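Polyprenyl synthetase (Zymomonas mobilis subsp. mobilis, PDB 4KKM) probably catalyses the metal-dependent elongation of allylic prenyl diphosphates by isopentenyl diphosphate, as a trans-prenyltransferase of the FPP/GGPP synthase family. Local coordinates at residues C80-V85 / G302-Y307; M95-I100 / G208-F213; R161-Q166 / M221-K226; C214-A219 / D227-L232; Q293-L298 / Y307-A312. All blocks are in the same frame, centred on the assembly; numbering follows the deposited sequence. Where two conformers were deposited one is given.

Contact 1 (C80-V85 / G302-Y307)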
# COMPACT_ATOMS: atom_id res chain seq x y z
N CYS B 80 3.81 11.25 -20.82
CA CYS B 80 3.32 12.61 -20.55
C CYS B 80 3.82 13.60 -21.60
O CYS B 80 3.15 14.59 -21.91
CB CYS B 80 3.72 13.05 -19.14
SG CYS B 80 2.79 12.22 -17.85
N ALA B 81 5.00 13.33 -22.14
CA ALA B 81 5.60 14.16 -23.18
C ALA B 81 4.76 14.21 -24.46
O ALA B 81 4.89 15.14 -25.26
CB ALA B 81 7.01 13.68 -23.50
N LEU B 82 3.90 13.22 -24.67
CA LEU B 82 3.03 13.19 -25.84
C LEU B 82 2.05 14.35 -25.82
O LEU B 82 1.60 14.84 -26.85
CB LEU B 82 2.21 11.90 -25.90
CG LEU B 82 2.97 10.58 -26.00
CD1 LEU B 82 2.01 9.39 -25.91
CD2 LEU B 82 3.73 10.56 -27.29
N PHE B 83 1.69 14.76 -24.61
CA PHE B 83 0.66 15.77 -24.42
C PHE B 83 1.31 16.95 -23.73
O PHE B 83 2.54 17.01 -23.64
CB PHE B 83 -0.48 15.14 -23.63
CG PHE B 83 -0.81 13.73 -24.08
CD1 PHE B 83 -1.22 13.50 -25.39
CD2 PHE B 83 -0.66 12.64 -23.23
CE1 PHE B 83 -1.51 12.22 -25.84
CE2 PHE B 83 -0.94 11.35 -23.68
CZ PHE B 83 -1.37 11.14 -24.98
N ASN B 84 0.55 17.92 -23.27
CA ASN B 84 1.21 19.05 -22.62
C ASN B 84 1.13 18.96 -21.11
O ASN B 84 0.45 19.74 -20.46
CB ASN B 84 0.69 20.40 -23.12
CG ASN B 84 1.77 21.48 -23.08
OD1 ASN B 84 2.96 21.18 -23.07
ND2 ASN B 84 1.35 22.74 -23.04
N VAL B 85 1.84 17.97 -20.57
CA VAL B 85 1.84 17.74 -19.14
C VAL B 85 3.05 18.40 -18.49
O VAL B 85 4.16 18.28 -18.99
CB VAL B 85 1.84 16.24 -18.83
CG1 VAL B 85 1.83 16.00 -17.33
CG2 VAL B 85 0.64 15.58 -19.50
N GLY B 302 3.03 12.15 -33.73
CA GLY B 302 4.20 12.64 -34.44
C GLY B 302 5.49 12.32 -33.71
O GLY B 302 5.58 11.33 -32.99
N SER B 303 6.49 13.18 -33.88
CA SER B 303 7.81 12.94 -33.31
C SER B 303 7.81 12.95 -31.78
O SER B 303 8.76 12.47 -31.15
CB SER B 303 8.81 13.97 -33.84
OG SER B 303 8.52 15.26 -33.31
N GLU B 304 6.76 13.50 -31.18
CA GLU B 304 6.66 13.54 -29.72
C GLU B 304 6.66 12.13 -29.11
O GLU B 304 6.91 11.95 -27.92
CB GLU B 304 5.43 14.33 -29.27
CG GLU B 304 4.09 13.71 -29.63
CD GLU B 304 3.65 14.01 -31.06
OE1 GLU B 304 4.45 14.57 -31.83
OE2 GLU B 304 2.49 13.68 -31.40
N ALA B 305 6.39 11.13 -29.95
CA ALA B 305 6.34 9.74 -29.50
C ALA B 305 7.65 9.00 -29.72
O ALA B 305 7.73 7.79 -29.50
CB ALA B 305 5.19 9.00 -30.19
N ASP B 306 8.68 9.71 -30.16
CA ASP B 306 9.96 9.07 -30.47
C ASP B 306 10.63 8.41 -29.26
O ASP B 306 11.29 7.38 -29.41
CB ASP B 306 10.93 10.05 -31.15
CG ASP B 306 10.65 10.23 -32.63
OD1 ASP B 306 9.91 9.39 -33.20
OD2 ASP B 306 11.18 11.19 -33.22
N TYR B 307 10.45 8.99 -28.08
CA TYR B 307 11.00 8.40 -26.86
C TYR B 307 10.41 7.03 -26.58
O TYR B 307 11.14 6.06 -26.37
CB TYR B 307 10.79 9.33 -25.66
CG TYR B 307 11.64 10.57 -25.72
CD1 TYR B 307 13.03 10.47 -25.70
CD2 TYR B 307 11.07 11.83 -25.81
CE1 TYR B 307 13.82 11.60 -25.76
CE2 TYR B 307 11.85 12.96 -25.88
CZ TYR B 307 13.23 12.84 -25.84
OH TYR B 307 14.01 13.97 -25.90
O HOH W 1 0.16 14.28 -29.05
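E304 OE2 accepts a hydrogen bond from the backbone N of G302 (2.8 Å) and a weak one from a water oxygen 3.4 Å away. That water also donates to L82 O at 2.7 Å and so bridges two segments that share no direct hydrogen bond. The G302 donor arrives from above the carboxylate, 52° out of its plane. Two bends fold the acid back toward G302: CG of E304 sits between the backbone N and the carbonyl carbon (chi1 66°), and the chain turns again at chi2. The apolar half of the contact rests on one branch of L82, whose CD2 lies 3.6 Å from A305 CB and 3.5 Å from both A305 CA and E304 O. L82 is carried on a type I turn from C80 to F83, between helices 71-80 and 87-109; A305 is the N-cap of helix 306-314. The contact thus joins an interhelical loop to the 3-10 entry of the last helix, and L82 also touches F301 and L232. Direct contact is therefore van der Waals packing, while the carboxylate is held by the backbone N of G302 in its own segment and reaches the loop through water.

Contact 2 (M95-I100 / G208-F213)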
# COMPACT_ATOMS: atom_id res chain seq x y z
N MET B 95 7.76 9.08 -9.64
CA MET B 95 8.19 8.67 -8.30
C MET B 95 7.19 7.71 -7.66
O MET B 95 7.58 6.71 -7.05
CB MET B 95 8.43 9.86 -7.37
CG MET B 95 8.76 9.44 -5.93
SD MET B 95 9.47 10.76 -4.91
CE MET B 95 8.23 12.04 -5.09
N ALA B 96 5.91 8.02 -7.81
CA ALA B 96 4.84 7.20 -7.23
C ALA B 96 4.88 5.76 -7.74
O ALA B 96 4.78 4.82 -6.95
CB ALA B 96 3.47 7.83 -7.49
N ILE B 97 5.02 5.56 -9.06
CA ILE B 97 5.05 4.20 -9.59
C ILE B 97 6.34 3.51 -9.17
O ILE B 97 6.36 2.30 -8.93
CB ILE B 97 4.84 4.14 -11.15
CG1 ILE B 97 4.73 2.69 -11.65
CG2 ILE B 97 5.97 4.86 -11.90
CD1 ILE B 97 3.58 1.93 -11.00
N GLU B 98 7.40 4.29 -9.04
CA GLU B 98 8.69 3.74 -8.62
C GLU B 98 8.63 3.30 -7.16
O GLU B 98 9.33 2.37 -6.77
CB GLU B 98 9.82 4.74 -8.88
CG GLU B 98 11.23 4.19 -8.67
CD GLU B 98 11.68 3.18 -9.74
OE1 GLU B 98 10.88 2.79 -10.61
OE2 GLU B 98 12.86 2.77 -9.68
N CYS B 99 7.78 3.95 -6.37
CA CYS B 99 7.54 3.49 -5.00
C CYS B 99 7.03 2.05 -4.98
O CYS B 99 7.49 1.22 -4.20
CB CYS B 99 6.54 4.38 -4.28
SG CYS B 99 7.21 5.94 -3.70
N ILE B 100 6.06 1.77 -5.84
CA ILE B 100 5.48 0.43 -5.93
C ILE B 100 6.51 -0.58 -6.44
O ILE B 100 6.63 -1.68 -5.90
CB ILE B 100 4.25 0.43 -6.85
CG1 ILE B 100 3.18 1.39 -6.30
CG2 ILE B 100 3.72 -1.00 -7.05
CD1 ILE B 100 2.72 1.07 -4.88
N GLY B 208 3.32 -6.47 -16.37
CA GLY B 208 2.42 -5.74 -17.26
C GLY B 208 1.56 -4.70 -16.57
O GLY B 208 1.26 -3.64 -17.13
N ALA B 209 1.14 -4.99 -15.34
CA ALA B 209 0.25 -4.09 -14.61
C ALA B 209 0.91 -2.73 -14.34
O ALA B 209 0.29 -1.69 -14.55
CB ALA B 209 -0.20 -4.73 -13.32
N LEU B 210 2.16 -2.74 -13.88
CA LEU B 210 2.84 -1.47 -13.62
C LEU B 210 3.17 -0.72 -14.90
O LEU B 210 3.10 0.51 -14.94
CB LEU B 210 4.11 -1.65 -12.78
CG LEU B 210 4.00 -2.24 -11.37
CD1 LEU B 210 5.22 -1.82 -10.55
CD2 LEU B 210 2.71 -1.85 -10.65
N PHE B 211 3.55 -1.46 -15.95
CA PHE B 211 3.81 -0.84 -17.25
C PHE B 211 2.53 -0.19 -17.77
O PHE B 211 2.54 0.93 -18.27
CB PHE B 211 4.32 -1.87 -18.27
CG PHE B 211 5.72 -2.36 -17.98
CD1 PHE B 211 6.68 -1.50 -17.48
CD2 PHE B 211 6.06 -3.69 -18.21
CE1 PHE B 211 7.97 -1.95 -17.21
CE2 PHE B 211 7.35 -4.15 -17.94
CZ PHE B 211 8.30 -3.27 -17.44
N GLY B 212 1.42 -0.92 -17.65
CA GLY B 212 0.13 -0.40 -18.05
C GLY B 212 -0.18 0.91 -17.33
O GLY B 212 -0.67 1.86 -17.94
N PHE B 213 0.13 0.96 -16.04
CA PHE B 213 -0.10 2.19 -15.29
C PHE B 213 0.71 3.35 -15.84
O PHE B 213 0.21 4.47 -15.95
CB PHE B 213 0.24 2.03 -13.81
CG PHE B 213 0.19 3.33 -13.06
CD1 PHE B 213 -1.02 3.83 -12.61
CD2 PHE B 213 1.33 4.08 -12.86
CE1 PHE B 213 -1.09 5.04 -11.94
CE2 PHE B 213 1.27 5.30 -12.21
CZ PHE B 213 0.07 5.78 -11.75
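I97 fits its CD1 between L210 and F213 where helices 87-109 and 208-221 pack in the all-helical isoprenoid synthase fold. The two short segments run antiparallel, at 174°, with their axes 10.9 Å apart; at that spacing the junction is made by side chains reaching inward, and no hydrogen bond crosses it. Packing is closest around I97. Its CD1 lies 3.6 Å from F213 CD2 and 3.9 Å from L210 CD2, while I97 CB adds a third approach, 3.9 Å from F213 CE2. The isoleucine and the phenylalanine slide past each other in opposite directions, and CD1 meets the ring obliquely. On F213 the ring is swung out by a CG anti to the backbone N (chi1 172°), which places its CD2-CE2 side along the isoleucine. L168 of helix 158-172 touches I97, I100 and F213, so a third helix closes this region. The contact is thinner at I100, which buries much less surface against 208-213 than I97 does, its CG1 branch leading off from the opposing helix. The looser side of helix 208-221 is the part-exposed run at G208, A209 and G212. Helix 87-109 also carries D108, a calcium ligand of the first aspartate-rich motif, whose side chain is about 11 Å from the side chain of L210. At the I100 end the touch is a single methyl, CG2, set 3.8 Å from L210 CD2 and 3.9 Å from L210 CD1.

Contact 3 (R161-Q166 / M221-K226)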
# COMPACT_ATOMS: atom_id res chain seq x y z
N ARG B 161 -6.22 13.09 -10.35
CA ARG B 161 -5.58 12.43 -9.21
C ARG B 161 -6.30 11.16 -8.79
O ARG B 161 -5.66 10.14 -8.52
CB ARG B 161 -5.45 13.39 -8.02
CG ARG B 161 -4.24 14.31 -8.11
CD ARG B 161 -4.22 15.30 -6.96
NE ARG B 161 -5.11 16.43 -7.21
CZ ARG B 161 -5.58 17.22 -6.26
NH1 ARG B 161 -5.26 17.01 -4.99
NH2 ARG B 161 -6.39 18.23 -6.59
N LEU B 162 -7.63 11.21 -8.72
CA LEU B 162 -8.42 10.02 -8.40
C LEU B 162 -8.26 8.90 -9.43
O LEU B 162 -8.16 7.73 -9.07
CB LEU B 162 -9.91 10.37 -8.27
CG LEU B 162 -10.33 10.96 -6.92
CD1 LEU B 162 -11.84 11.17 -6.89
CD2 LEU B 162 -9.90 10.05 -5.79
N GLU B 163 -8.25 9.26 -10.71
CA GLU B 163 -8.06 8.27 -11.77
C GLU B 163 -6.70 7.59 -11.64
O GLU B 163 -6.59 6.38 -11.83
CB GLU B 163 -8.22 8.90 -13.16
CG GLU B 163 -9.66 9.26 -13.51
CD GLU B 163 -9.79 10.00 -14.84
OE1 GLU B 163 -9.05 9.65 -15.79
OE2 GLU B 163 -10.62 10.92 -14.94
N LEU B 164 -5.68 8.37 -11.30
CA LEU B 164 -4.34 7.83 -11.10
C LEU B 164 -4.32 6.87 -9.92
O LEU B 164 -3.78 5.76 -10.00
CB LEU B 164 -3.31 8.95 -10.89
CG LEU B 164 -3.04 9.84 -12.11
CD1 LEU B 164 -2.20 11.04 -11.71
CD2 LEU B 164 -2.34 9.04 -13.20
N ILE B 165 -4.91 7.31 -8.81
CA ILE B 165 -4.97 6.50 -7.60
C ILE B 165 -5.72 5.18 -7.82
O ILE B 165 -5.24 4.11 -7.44
CB ILE B 165 -5.60 7.29 -6.43
CG1 ILE B 165 -4.64 8.40 -5.97
CG2 ILE B 165 -5.93 6.36 -5.28
CD1 ILE B 165 -5.31 9.51 -5.18
N GLN B 166 -6.91 5.25 -8.42
CA GLN B 166 -7.64 4.02 -8.71
C GLN B 166 -6.83 3.08 -9.61
O GLN B 166 -6.74 1.88 -9.34
CB GLN B 166 -9.00 4.30 -9.36
CG GLN B 166 -9.73 3.03 -9.72
CD GLN B 166 -11.23 3.22 -9.82
OE1 GLN B 166 -11.72 4.26 -10.26
NE2 GLN B 166 -11.98 2.20 -9.39
N MET B 221 -3.07 12.10 -17.26
CA MET B 221 -2.49 13.42 -17.03
C MET B 221 -2.75 14.33 -18.23
O MET B 221 -2.80 15.55 -18.09
CB MET B 221 -0.98 13.32 -16.74
CG MET B 221 -0.63 12.69 -15.38
SD MET B 221 -0.91 13.80 -13.98
CE MET B 221 0.52 14.87 -14.14
N GLY B 222 -2.92 13.73 -19.40
CA GLY B 222 -3.14 14.49 -20.61
C GLY B 222 -4.60 14.69 -20.97
O GLY B 222 -4.91 15.22 -22.04
N ARG B 223 -5.50 14.25 -20.09
CA ARG B 223 -6.95 14.30 -20.30
C ARG B 223 -7.34 13.73 -21.66
O ARG B 223 -8.14 14.33 -22.38
CB ARG B 223 -7.50 15.74 -20.19
CG ARG B 223 -7.18 16.48 -18.91
CD ARG B 223 -7.16 15.57 -17.69
NE ARG B 223 -8.48 15.09 -17.26
CZ ARG B 223 -8.76 13.83 -16.95
NH1 ARG B 223 -7.82 12.88 -17.04
NH2 ARG B 223 -9.99 13.50 -16.56
N GLN B 224 -6.78 12.58 -22.01
CA GLN B 224 -6.99 12.01 -23.33
C GLN B 224 -8.22 11.10 -23.41
O GLN B 224 -8.67 10.57 -22.39
CB GLN B 224 -5.73 11.25 -23.78
CG GLN B 224 -4.52 12.15 -23.91
CD GLN B 224 -4.70 13.17 -25.02
OE1 GLN B 224 -4.91 12.80 -26.18
NE2 GLN B 224 -4.65 14.45 -24.67
N ASN B 225 -8.76 10.94 -24.61
CA ASN B 225 -9.95 10.11 -24.79
C ASN B 225 -9.65 8.61 -24.69
O ASN B 225 -8.50 8.20 -24.58
CB ASN B 225 -10.70 10.46 -26.09
CG ASN B 225 -9.92 10.11 -27.36
OD1 ASN B 225 -9.09 9.21 -27.37
ND2 ASN B 225 -10.21 10.83 -28.44
N LYS B 226 -10.71 7.81 -24.74
CA LYS B 226 -10.60 6.36 -24.57
C LYS B 226 -9.77 5.70 -25.67
O LYS B 226 -8.99 4.79 -25.41
CB LYS B 226 -12.00 5.74 -24.51
CG LYS B 226 -12.02 4.23 -24.34
CD LYS B 226 -11.24 3.79 -23.11
CE LYS B 226 -11.63 2.38 -22.69
NZ LYS B 226 -12.09 1.56 -23.84
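E163 and R223 form the polar part of this contact, a salt bridge containing one hydrogen bond from R223 NH2 to E163 OE2 of 3.1 Å and 154°. The donor meets OE2 on its syn side but 32° out of the carboxylate plane, and the carboxylate and guanidinium planes stand 55° apart, so the pairing is not the flat two-pronged one. E163 OE1 lies at the guanidinium edge, 3.7 Å from R223 NH1, and NH1 instead gives a hydrogen bond to I220 O. The apolar part is a single touch: L164 CD1 approaches M221 SD at 3.8 Å, the side chains crossing at about a right angle. Bends at chi2 and chi3 of M221 bring its sulfur there. Backbone bonds shape the loop: R223, with positive phi, is the C-prime residue of a Schellman motif ending helix 208-221, its N bonded to I220 O and Q224 N to A219 O. A side-chain bond joins Q224 NE2 to G222 O (2.8 Å), from above the carbonyl plane. R161 and I165 touch L162 of the second subunit, and L162 touches its R161. NH1 thus fixes the guanidinium on I220 O while NH2 makes a single, tilted bond to E163, probably a modest tie.

Contact 4 (C214-A219 / D227-L232)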
# COMPACT_ATOMS: atom_id res chain seq x y z
N CYS B 214 1.97 3.09 -16.17
CA CYS B 214 2.85 4.15 -16.68
C CYS B 214 2.27 4.82 -17.92
O CYS B 214 2.29 6.05 -18.04
CB CYS B 214 4.24 3.59 -16.99
SG CYS B 214 5.16 3.06 -15.54
N LEU B 215 1.75 4.01 -18.84
CA LEU B 215 1.19 4.51 -20.10
C LEU B 215 -0.17 5.15 -19.86
O LEU B 215 -0.47 6.22 -20.40
CB LEU B 215 1.07 3.37 -21.13
CG LEU B 215 2.30 3.13 -22.03
CD1 LEU B 215 2.50 4.29 -23.01
CD2 LEU B 215 3.57 2.89 -21.21
N GLU B 216 -0.98 4.51 -19.03
CA GLU B 216 -2.31 5.03 -18.76
C GLU B 216 -2.22 6.35 -18.00
O GLU B 216 -3.03 7.25 -18.21
CB GLU B 216 -3.17 4.01 -17.99
CG GLU B 216 -4.61 4.47 -17.77
CD GLU B 216 -5.50 3.40 -17.15
OE1 GLU B 216 -4.98 2.34 -16.74
OE2 GLU B 216 -6.73 3.62 -17.09
N ALA B 217 -1.21 6.47 -17.14
CA ALA B 217 -1.01 7.70 -16.37
C ALA B 217 -0.77 8.89 -17.29
O ALA B 217 -1.25 9.99 -17.03
CB ALA B 217 0.16 7.53 -15.40
N GLY B 218 -0.03 8.66 -18.37
CA GLY B 218 0.21 9.71 -19.36
C GLY B 218 -1.08 10.18 -20.00
O GLY B 218 -1.31 11.38 -20.16
N ALA B 219 -1.93 9.22 -20.36
CA ALA B 219 -3.23 9.53 -20.94
C ALA B 219 -4.11 10.28 -19.96
O ALA B 219 -4.80 11.23 -20.33
CB ALA B 219 -3.92 8.25 -21.40
N ASP B 227 -9.95 6.17 -26.91
CA ASP B 227 -9.19 5.63 -28.03
C ASP B 227 -7.68 5.80 -27.83
O ASP B 227 -6.90 4.88 -28.10
CB ASP B 227 -9.63 6.29 -29.34
CG ASP B 227 -11.03 5.88 -29.75
OD1 ASP B 227 -11.73 5.24 -28.94
OD2 ASP B 227 -11.45 6.22 -30.88
N ILE B 228 -7.27 6.96 -27.34
CA ILE B 228 -5.86 7.23 -27.08
C ILE B 228 -5.37 6.44 -25.87
O ILE B 228 -4.25 5.93 -25.86
CB ILE B 228 -5.61 8.75 -26.87
CG1 ILE B 228 -5.86 9.51 -28.18
CG2 ILE B 228 -4.20 9.01 -26.37
CD1 ILE B 228 -4.93 9.11 -29.29
N ARG B 229 -6.21 6.35 -24.84
CA ARG B 229 -5.85 5.57 -23.66
C ARG B 229 -5.61 4.11 -24.03
O ARG B 229 -4.63 3.51 -23.58
CB ARG B 229 -6.91 5.68 -22.57
CG ARG B 229 -6.68 4.67 -21.45
CD ARG B 229 -7.27 5.10 -20.12
NE ARG B 229 -8.72 4.93 -20.04
CZ ARG B 229 -9.34 3.75 -20.03
NH1 ARG B 229 -8.66 2.62 -20.13
NH2 ARG B 229 -10.67 3.71 -19.93
N ASP B 230 -6.49 3.56 -24.86
CA ASP B 230 -6.37 2.17 -25.29
C ASP B 230 -5.11 1.91 -26.11
O ASP B 230 -4.46 0.88 -25.93
CB ASP B 230 -7.62 1.74 -26.06
CG ASP B 230 -8.81 1.51 -25.15
OD1 ASP B 230 -8.62 1.41 -23.92
OD2 ASP B 230 -9.95 1.43 -25.67
N ARG B 231 -4.78 2.82 -27.03
CA ARG B 231 -3.54 2.69 -27.80
C ARG B 231 -2.32 2.65 -26.88
O ARG B 231 -1.42 1.83 -27.07
CB ARG B 231 -3.40 3.85 -28.78
CG ARG B 231 -4.29 3.76 -30.00
CD ARG B 231 -4.10 4.97 -30.89
NE ARG B 231 -4.77 4.82 -32.17
CZ ARG B 231 -4.24 4.23 -33.23
NH1 ARG B 231 -3.02 3.72 -33.17
NH2 ARG B 231 -4.94 4.14 -34.36
N LEU B 232 -2.29 3.54 -25.90
CA LEU B 232 -1.18 3.59 -24.95
C LEU B 232 -1.12 2.33 -24.08
O LEU B 232 -0.04 1.78 -23.86
CB LEU B 232 -1.27 4.85 -24.08
CG LEU B 232 -1.14 6.15 -24.89
CD1 LEU B 232 -1.25 7.38 -24.02
CD2 LEU B 232 0.17 6.14 -25.66
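L215 begins the contact by setting CB and CG each 3.3 Å from L232 O, so that its aliphatic stem packs against a backbone carbonyl. Its CD1 lies 4.0 Å from L232 CB, and the two leucines cross at about a right angle. One residue on, E216 extends with CG anti to the backbone N (chi1 -176°). Because R229 has two conformers, the details of its side chain are doubtful; in one of them it lies alongside E216, both pointing the same way, with OE2 of E216 3.4 Å from R229 CD. There the charges meet only at long range, E216 OE2 to R229 NH1 being 3.7 Å with the oxygen well out of the guanidinium plane. A219 closes the walk: its CB sits 3.8 Å from L232 CD1 and 4.0 Å from R229 CA, its small size letting the backbones come close. These segments belong to an antiparallel helical hairpin of helices 208-221 and 226-253, with axes 8.7 Å apart at 158°. A buried leucine-alanine strip therefore does the close packing; E216 and R229 on its border probably add only general electrostatic attraction, since OE1 of E216 has its salt-bridge partner in K233.

Contact 5 (Q293-L298 / Y307-A312)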
# COMPACT_ATOMS: atom_id res chain seq x y z
N GLN B 293 4.73 -4.26 -33.07
CA GLN B 293 3.33 -4.08 -32.69
C GLN B 293 3.16 -2.93 -31.69
O GLN B 293 2.25 -2.12 -31.82
CB GLN B 293 2.75 -5.38 -32.12
CG GLN B 293 2.52 -6.44 -33.19
CD GLN B 293 2.30 -7.82 -32.61
OE1 GLN B 293 1.84 -7.97 -31.48
NE2 GLN B 293 2.64 -8.85 -33.38
N ALA B 294 4.05 -2.86 -30.70
CA ALA B 294 4.01 -1.79 -29.71
C ALA B 294 4.11 -0.44 -30.39
O ALA B 294 3.34 0.49 -30.11
CB ALA B 294 5.13 -1.97 -28.67
N ILE B 295 5.06 -0.32 -31.31
CA ILE B 295 5.31 0.94 -31.98
C ILE B 295 4.13 1.34 -32.88
O ILE B 295 3.77 2.52 -32.94
CB ILE B 295 6.65 0.90 -32.76
CG1 ILE B 295 7.81 0.95 -31.76
CG2 ILE B 295 6.74 2.05 -33.76
CD1 ILE B 295 9.16 0.66 -32.38
N ALA B 296 3.52 0.36 -33.54
CA ALA B 296 2.39 0.62 -34.42
C ALA B 296 1.21 1.29 -33.71
O ALA B 296 0.46 2.05 -34.32
CB ALA B 296 1.94 -0.66 -35.14
N HIS B 297 1.05 1.01 -32.41
CA HIS B 297 -0.00 1.65 -31.62
C HIS B 297 0.19 3.17 -31.58
O HIS B 297 -0.77 3.91 -31.37
CB HIS B 297 -0.07 1.08 -30.20
CG HIS B 297 -0.40 -0.38 -30.14
ND1 HIS B 297 -1.51 -0.92 -30.74
CD2 HIS B 297 0.25 -1.41 -29.54
CE1 HIS B 297 -1.53 -2.23 -30.52
NE2 HIS B 297 -0.48 -2.55 -29.79
N LEU B 298 1.42 3.61 -31.80
CA LEU B 298 1.79 5.02 -31.68
C LEU B 298 1.76 5.74 -33.03
O LEU B 298 2.19 6.89 -33.13
CB LEU B 298 3.18 5.16 -31.07
CG LEU B 298 3.43 4.46 -29.73
CD1 LEU B 298 4.88 4.62 -29.32
CD2 LEU B 298 2.50 5.02 -28.66
N TYR B 307 10.45 8.99 -28.08
CA TYR B 307 11.00 8.40 -26.86
C TYR B 307 10.41 7.03 -26.58
O TYR B 307 11.14 6.06 -26.37
CB TYR B 307 10.79 9.33 -25.66
CG TYR B 307 11.64 10.57 -25.72
CD1 TYR B 307 13.03 10.47 -25.70
CD2 TYR B 307 11.07 11.83 -25.81
CE1 TYR B 307 13.82 11.60 -25.76
CE2 TYR B 307 11.85 12.96 -25.88
CZ TYR B 307 13.23 12.84 -25.84
OH TYR B 307 14.01 13.97 -25.90
N LEU B 308 9.08 6.94 -26.60
CA LEU B 308 8.40 5.66 -26.45
C LEU B 308 8.81 4.67 -27.53
O LEU B 308 8.99 3.48 -27.26
CB LEU B 308 6.88 5.86 -26.47
CG LEU B 308 6.26 6.46 -25.20
CD1 LEU B 308 4.76 6.62 -25.37
CD2 LEU B 308 6.59 5.60 -23.96
N ARG B 309 8.98 5.15 -28.76
CA ARG B 309 9.43 4.30 -29.85
C ARG B 309 10.82 3.72 -29.57
O ARG B 309 11.03 2.51 -29.69
CB ARG B 309 9.39 5.05 -31.19
CG ARG B 309 7.98 5.38 -31.67
CD ARG B 309 7.96 6.06 -33.04
NE ARG B 309 6.59 6.42 -33.43
CZ ARG B 309 6.13 7.66 -33.54
NH1 ARG B 309 6.93 8.70 -33.30
NH2 ARG B 309 4.87 7.87 -33.89
N SER B 310 11.75 4.58 -29.16
CA SER B 310 13.11 4.17 -28.80
C SER B 310 13.13 3.19 -27.63
O SER B 310 13.91 2.24 -27.62
CB SER B 310 13.97 5.38 -28.46
OG SER B 310 14.25 6.14 -29.61
N ILE B 311 12.27 3.44 -26.65
CA ILE B 311 12.20 2.60 -25.47
C ILE B 311 11.81 1.18 -25.85
O ILE B 311 12.42 0.22 -25.39
CB ILE B 311 11.23 3.17 -24.41
CG1 ILE B 311 11.83 4.41 -23.76
CG2 ILE B 311 10.89 2.11 -23.35
CD1 ILE B 311 10.84 5.23 -22.96
N ALA B 312 10.82 1.05 -26.73
CA ALA B 312 10.38 -0.25 -27.21
C ALA B 312 11.51 -1.01 -27.92
O ALA B 312 11.71 -2.21 -27.68
CB ALA B 312 9.18 -0.10 -28.15
O HOH W 2 4.51 4.84 -34.36
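R309 supplies the polar first shell, giving a weak hydrogen bond from NH2 to L298 O (3.0 Å, 122°) while the main partner of NH2 is F301 O. Its NE donates at 2.8 Å to a water lying in the guanidinium plane, and this water in turn donates to I295 O, also at 2.8 Å. Nearer the backbone, the aliphatic stem of the arginine packs against L298, CG lying 4.0 Å from L298 CD1. The same leucine methyl reaches L308 CB at 3.7 Å, the two leucines crossing at about a right angle. I295 adds the other apolar piece: CD1 rests 3.8 Å from R309 O and CG1 4.0 Å from A312 CB. The segments belong to two consecutive helices, 280-296 and 306-314, joined by a short connection near the C-terminal end of the all-helical isoprenoid synthase fold. What carries the guanidinium to L298 O is a chain extended from CG to NE (chi2 -177°, chi3 -178°). Farther out, R309 NH1 is fixed by a salt bridge to D306 OD1 and a hydrogen bond to G302 O. Helix 226-253 binds both segments, with Y235 OH hydrogen-bonded to L308 O, D238 OD2 to H297 NE2 and R231 NH1 to H297 O.

Overall arrangement
Contact 2, its centre about 4 Å from the centre of the chain, is the core contact and purely apolar. Contacts 4 and 5 are also buried, though their centres lie 15 and 17 Å out, and they add charge or water to the packing; contacts 1 and 3, at 19 and 18 Å, are only partly buried. Contacts 2 and 4 use successive parts of helix 208-221, and contact 3 its end and the loop beyond; I97 CG1 touches C214 SG, and F213 CE1 touches L164 O. Contacts 1 and 5 share helix 306-314. F83 of contact 1 packs on G218 O and Q224, and L215 of contact 4 meets L308 of contact 5. Contact 3 alone adjoins the second subunit.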